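Local coordinates for protein beta-lactamase (Klebsiella pneumoniae, PDB 6KBY) that probably hydrolyses the beta-lactam ring of antibiotics to a substituted beta-amino acid, as a class C enzyme, and binds AMP covalently at its active site, at residues E12-Q24 with V37-Y50. Numbering follows the deposited sequence.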
loop_
_atom_site.group_PDB
_atom_site.type_symbol
_atom_site.label_atom_id
_atom_site.label_comp_id
_atom_site.label_asym_id
_atom_site.label_seq_id
_atom_site.Cartn_x
_atom_site.Cartn_y
_atom_site.Cartn_z
ATOM N N GLU A 12 -2.682 26.282 8.253
ATOM C CA GLU A 12 -2.608 25.132 9.154
ATOM C C GLU A 12 -3.880 24.995 9.980
ATOM O O GLU A 12 -4.404 23.888 10.150
ATOM C CB GLU A 12 -1.390 25.253 10.076
ATOM C CG GLU A 12 -1.069 23.995 10.909
ATOM C CD GLU A 12 -2.032 23.738 12.062
ATOM O OE1 GLU A 12 -2.438 24.713 12.731
ATOM O OE2 GLU A 12 -2.386 22.557 12.293
ATOM N N SER A 13 -4.375 26.105 10.534
ATOM C CA SER A 13 -5.570 26.023 11.365
ATOM C C SER A 13 -6.791 25.646 10.539
ATOM O O SER A 13 -7.675 24.926 11.026
ATOM C CB SER A 13 -5.793 27.342 12.104
ATOM O OG SER A 13 -4.866 27.490 13.165
ATOM N N LYS A 14 -6.841 26.104 9.289
ATOM C CA LYS A 14 -7.929 25.727 8.399
ATOM C C LYS A 14 -7.890 24.239 8.089
ATOM O O LYS A 14 -8.930 23.573 8.091
ATOM C CB LYS A 14 -7.865 26.558 7.116
ATOM C CG LYS A 14 -8.088 28.042 7.347
ATOM C CD LYS A 14 -7.856 28.863 6.087
ATOM C CE LYS A 14 -8.067 30.348 6.369
ATOM N NZ LYS A 14 -7.790 31.208 5.181
ATOM N N ILE A 15 -6.699 23.700 7.823
ATOM C CA ILE A 15 -6.575 22.275 7.533
ATOM C C ILE A 15 -6.979 21.444 8.744
ATOM O O ILE A 15 -7.727 20.465 8.625
ATOM C CB ILE A 15 -5.150 21.952 7.043
ATOM C CG1 ILE A 15 -4.884 22.665 5.716
ATOM C CG2 ILE A 15 -4.964 20.454 6.901
ATOM C CD1 ILE A 15 -3.438 22.609 5.259
ATOM N N LYS A 16 -6.517 21.835 9.931
ATOM C CA LYS A 16 -6.895 21.099 11.133
ATOM C C LYS A 16 -8.405 21.093 11.320
ATOM O O LYS A 16 -8.986 20.061 11.673
ATOM C CB LYS A 16 -6.200 21.680 12.365
ATOM C CG LYS A 16 -6.532 20.929 13.647
ATOM C CD LYS A 16 -5.725 21.446 14.823
ATOM C CE LYS A 16 -5.919 20.569 16.048
ATOM N NZ LYS A 16 -7.327 20.595 16.541
ATOM N N ASP A 17 -9.063 22.235 11.085
ATOM C CA ASP A 17 -10.517 22.285 11.206
ATOM C C ASP A 17 -11.177 21.329 10.223
ATOM O O ASP A 17 -12.110 20.597 10.577
ATOM C CB ASP A 17 -11.022 23.707 10.962
ATOM C CG ASP A 17 -10.645 24.672 12.070
ATOM O OD1 ASP A 17 -10.263 24.224 13.171
ATOM O OD2 ASP A 17 -10.747 25.896 11.831
ATOM N N THR A 18 -10.725 21.346 8.971
ATOM C CA THR A 18 -11.291 20.445 7.972
ATOM C C THR A 18 -11.129 18.994 8.391
ATOM O O THR A 18 -12.070 18.195 8.297
ATOM C CB THR A 18 -10.617 20.678 6.621
ATOM O OG1 THR A 18 -10.887 22.014 6.194
ATOM C CG2 THR A 18 -11.141 19.694 5.580
ATOM N N VAL A 19 -9.933 18.632 8.847
ATOM C CA VAL A 19 -9.662 17.241 9.206
ATOM C C VAL A 19 -10.442 16.845 10.457
ATOM O O VAL A 19 -11.137 15.823 10.471
ATOM C CB VAL A 19 -8.147 17.001 9.352
ATOM C CG1 VAL A 19 -7.868 15.562 9.778
ATOM C CG2 VAL A 19 -7.423 17.318 8.047
ATOM N N ASP A 20 -10.357 17.660 11.518
ATOM C CA ASP A 20 -11.097 17.382 12.750
ATOM C C ASP A 20 -12.579 17.172 12.468
ATOM O O ASP A 20 -13.207 16.254 13.005
ATOM C CB ASP A 20 -10.975 18.563 13.720
ATOM C CG ASP A 20 -9.630 18.661 14.413
ATOM O OD1 ASP A 20 -8.775 17.766 14.278
ATOM O OD2 ASP A 20 -9.449 19.666 15.143
ATOM N N ASP A 21 -13.163 18.047 11.642
ATOM C CA ASP A 21 -14.600 18.017 11.397
ATOM C C ASP A 21 -15.045 16.763 10.666
ATOM O O ASP A 21 -16.221 16.397 10.758
ATOM C CB ASP A 21 -15.043 19.253 10.615
ATOM C CG ASP A 21 -15.043 20.518 11.461
ATOM O OD1 ASP A 21 -14.775 20.436 12.679
ATOM O OD2 ASP A 21 -15.307 21.600 10.894
ATOM N N LEU A 22 -14.146 16.118 9.918
ATOM C CA LEU A 22 -14.463 14.852 9.268
ATOM C C LEU A 22 -14.083 13.649 10.123
ATOM O O LEU A 22 -14.817 12.655 10.153
ATOM C CB LEU A 22 -13.752 14.759 7.916
ATOM C CG LEU A 22 -14.271 15.757 6.884
ATOM C CD1 LEU A 22 -13.296 15.906 5.727
ATOM C CD2 LEU A 22 -15.630 15.326 6.369
ATOM N N ILE A 23 -12.946 13.713 10.815
ATOM C CA ILE A 23 -12.439 12.545 11.531
ATOM C C ILE A 23 -13.215 12.290 12.814
ATOM O O ILE A 23 -13.477 11.134 13.161
ATOM C CB ILE A 23 -10.928 12.689 11.783
ATOM C CG1 ILE A 23 -10.167 12.659 10.451
ATOM C CG2 ILE A 23 -10.420 11.608 12.738
ATOM C CD1 ILE A 23 -10.276 11.335 9.694
ATOM N N GLN A 24 -13.575 13.334 13.561
ATOM C CA GLN A 24 -14.290 13.090 14.814
ATOM C C GLN A 24 -15.620 12.384 14.598
ATOM O O GLN A 24 -15.872 11.370 15.274
ATOM C CB GLN A 24 -14.383 14.363 15.658
ATOM C CG GLN A 24 -13.040 14.801 16.190
ATOM C CD GLN A 24 -13.154 16.011 17.082
ATOM O OE1 GLN A 24 -14.015 16.867 16.873
ATOM N NE2 GLN A 24 -12.303 16.082 18.097
ATOM N N VAL A 37 -3.930 11.075 11.108
ATOM C CA VAL A 37 -4.063 11.571 9.748
ATOM C C VAL A 37 -2.899 12.505 9.486
ATOM O O VAL A 37 -2.671 13.447 10.255
ATOM C CB VAL A 37 -5.403 12.299 9.552
ATOM C CG1 VAL A 37 -5.503 12.860 8.139
ATOM C CG2 VAL A 37 -6.558 11.365 9.861
ATOM N N ALA A 38 -2.168 12.252 8.406
ATOM C CA ALA A 38 -1.035 13.070 8.012
ATOM C C ALA A 38 -1.335 13.657 6.643
ATOM O O ALA A 38 -1.756 12.928 5.734
ATOM C CB ALA A 38 0.236 12.222 7.952
ATOM N N VAL A 39 -1.118 14.964 6.503
ATOM C CA VAL A 39 -1.371 15.690 5.264
ATOM C C VAL A 39 -0.109 16.449 4.881
ATOM O O VAL A 39 0.542 17.058 5.738
ATOM C CB VAL A 39 -2.545 16.683 5.439
ATOM C CG1 VAL A 39 -2.734 17.546 4.204
ATOM C CG2 VAL A 39 -3.829 15.940 5.777
ATOM N N THR A 40 0.234 16.426 3.597
ATOM C CA THR A 40 1.256 17.313 3.057
ATOM C C THR A 40 0.660 18.177 1.955
ATOM O O THR A 40 -0.109 17.695 1.116
ATOM C CB THR A 40 2.499 16.545 2.555
ATOM O OG1 THR A 40 3.523 17.482 2.199
ATOM C CG2 THR A 40 2.184 15.665 1.343
ATOM N N VAL A 41 0.997 19.463 1.983
ATOM C CA VAL A 41 0.640 20.400 0.919
ATOM C C VAL A 41 1.548 21.612 1.054
ATOM O O VAL A 41 1.905 22.012 2.166
ATOM C CB VAL A 41 -0.861 20.782 0.954
ATOM C CG1 VAL A 41 -1.242 21.393 2.298
ATOM C CG2 VAL A 41 -1.202 21.737 -0.180
ATOM N N ASN A 42 1.939 22.188 -0.087
ATOM C CA ASN A 42 2.801 23.370 -0.113
ATOM C C ASN A 42 4.135 23.110 0.586
ATOM O O ASN A 42 4.747 24.024 1.147
ATOM C CB ASN A 42 2.091 24.601 0.463
ATOM C CG ASN A 42 2.777 25.905 0.095
ATOM O OD1 ASN A 42 3.346 26.043 -0.988
ATOM N ND2 ASN A 42 2.729 26.872 1.009
ATOM N N GLY A 43 4.599 21.865 0.555
ATOM C CA GLY A 43 5.846 21.503 1.196
ATOM C C GLY A 43 5.789 21.400 2.703
ATOM O O GLY A 43 6.833 21.189 3.330
ATOM N N LYS A 44 4.610 21.535 3.299
ATOM C CA LYS A 44 4.433 21.519 4.742
ATOM C C LYS A 44 3.720 20.238 5.146
ATOM O O LYS A 44 2.871 19.721 4.410
ATOM C CB LYS A 44 3.578 22.703 5.202
ATOM C CG LYS A 44 3.962 24.037 4.591
ATOM C CD LYS A 44 5.371 24.432 4.965
ATOM C CE LYS A 44 5.687 25.843 4.480
ATOM N NZ LYS A 44 4.738 26.846 5.039
ATOM N N ASN A 45 4.051 19.737 6.332
ATOM C CA ASN A 45 3.533 18.467 6.818
ATOM C C ASN A 45 2.750 18.689 8.100
ATOM O O ASN A 45 3.210 19.399 9.004
ATOM C CB ASN A 45 4.678 17.486 7.059
ATOM C CG ASN A 45 5.385 17.105 5.775
ATOM O OD1 ASN A 45 4.792 17.124 4.694
ATOM N ND2 ASN A 45 6.656 16.755 5.883
ATOM N N TYR A 46 1.572 18.077 8.176
ATOM C CA TYR A 46 0.676 18.233 9.309
ATOM C C TYR A 46 0.266 16.851 9.781
ATOM O O TYR A 46 -0.138 16.014 8.968
ATOM C CB TYR A 46 -0.560 19.011 8.873
ATOM C CG TYR A 46 -0.229 20.309 8.180
ATOM C CD1 TYR A 46 0.161 21.421 8.910
ATOM C CD2 TYR A 46 -0.306 20.432 6.800
ATOM C CE1 TYR A 46 0.468 22.620 8.287
ATOM C CE2 TYR A 46 0.001 21.634 6.165
ATOM C CZ TYR A 46 0.387 22.723 6.920
ATOM O OH TYR A 46 0.692 23.931 6.330
ATOM N N ILE A 47 0.381 16.603 11.080
ATOM C CA ILE A 47 0.046 15.310 11.670
ATOM C C ILE A 47 -1.007 15.550 12.735
ATOM O O ILE A 47 -0.785 16.352 13.650
ATOM C CB ILE A 47 1.276 14.652 12.324
ATOM C CG1 ILE A 47 2.499 14.671 11.400
ATOM C CG2 ILE A 47 0.920 13.244 12.810
ATOM C CD1 ILE A 47 2.440 13.693 10.276
ATOM N N TYR A 48 -2.127 14.841 12.644
ATOM C CA TYR A 48 -3.227 14.974 13.593
ATOM C C TYR A 48 -3.513 13.611 14.206
ATOM O O TYR A 48 -3.756 12.639 13.481
ATOM C CB TYR A 48 -4.469 15.533 12.895
ATOM C CG TYR A 48 -4.184 16.859 12.224
ATOM C CD1 TYR A 48 -3.947 17.996 12.983
ATOM C CD2 TYR A 48 -4.118 16.975 10.840
ATOM C CE1 TYR A 48 -3.665 19.213 12.388
ATOM C CE2 TYR A 48 -3.837 18.199 10.233
ATOM C CZ TYR A 48 -3.614 19.306 11.017
ATOM O OH TYR A 48 -3.336 20.523 10.431
ATOM N N ASN A 49 -3.473 13.536 15.533
ATOM C CA ASN A 49 -3.679 12.293 16.262
ATOM C C ASN A 49 -4.971 12.366 17.058
ATOM O O ASN A 49 -5.302 13.413 17.632
ATOM C CB ASN A 49 -2.508 12.031 17.199
ATOM C CG ASN A 49 -1.205 11.899 16.451
ATOM O OD1 ASN A 49 -1.149 11.275 15.388
ATOM N ND2 ASN A 49 -0.153 12.510 16.981
ATOM N N TYR A 50 -5.689 11.246 17.103
ATOM C CA TYR A 50 -7.009 11.203 17.721
ATOM C C TYR A 50 -7.152 9.933 18.540
ATOM O O TYR A 50 -6.840 8.843 18.055
ATOM C CB TYR A 50 -8.102 11.180 16.651
ATOM C CG TYR A 50 -8.070 12.351 15.703
ATOM C CD1 TYR A 50 -7.282 12.321 14.558
ATOM C CD2 TYR A 50 -8.838 13.482 15.945
ATOM C CE1 TYR A 50 -7.255 13.388 13.679
ATOM C CE2 TYR A 50 -8.816 14.556 15.074
ATOM C CZ TYR A 50 -8.016 14.506 13.949
ATOM O OH TYR A 50 -7.979 15.564 13.066
#
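Tyr46, Tyr48 and Tyr50 share much the same first torsion (chi1 -57° at Tyr48), which sets each ring anti to its own carbonyl carbon and stands it up from strand 44-50 against helix 12-24; from the helix, Glu12 answers with CG anti to its backbone N (chi1 -170°) and a bend at chi2 that together bring its carboxylate to the Tyr48 hydroxyl. The pairing is a worked example of helix-on-sheet packing in the alpha/beta domain of a class C beta-lactamase: the N-terminal helix lies on an antiparallel hairpin, closed by a type I' turn from Val41 to Lys44, whose second strand is the outermost at this end of the sheet. The helix runs at a shallow angle to strand 44-50 and meets the tyrosines in succession.

At Tyr46, CG of Glu12 comes obliquely to CE1 at 3.3 Å, while Ile15 CD1 packs against CE2 and reaches on to Val41 CG1. Tyr48 has Lys16 CB and CG beside its CE1, and its hydroxyl donates a hydrogen bond to Glu12 OE2 (2.9 Å), which lies in the ring plane yet is itself met from above the carboxylate plane. Toward strand 34-41, Val19 CG1 meets Val37 CG1 tip to tip at 3.9 Å, and Ile23 CD1 reaches Val37 CG2; Ile362 of helix 352-364 also packs on Val19, and Ile342 of the neighbouring strand on Val37. At Tyr50, Ile23 CG2 sits almost over the ring centre in a CH-pi contact, 9° off the normal. Asp20 is gripped from two directions, which would probably favour its charged form: Lys16 NZ bridges to the syn lone pair of OD2, and the Tyr50 hydroxyl gives its proton to the anti lone pair of Asp20 OD1, 2.6 Å from OH.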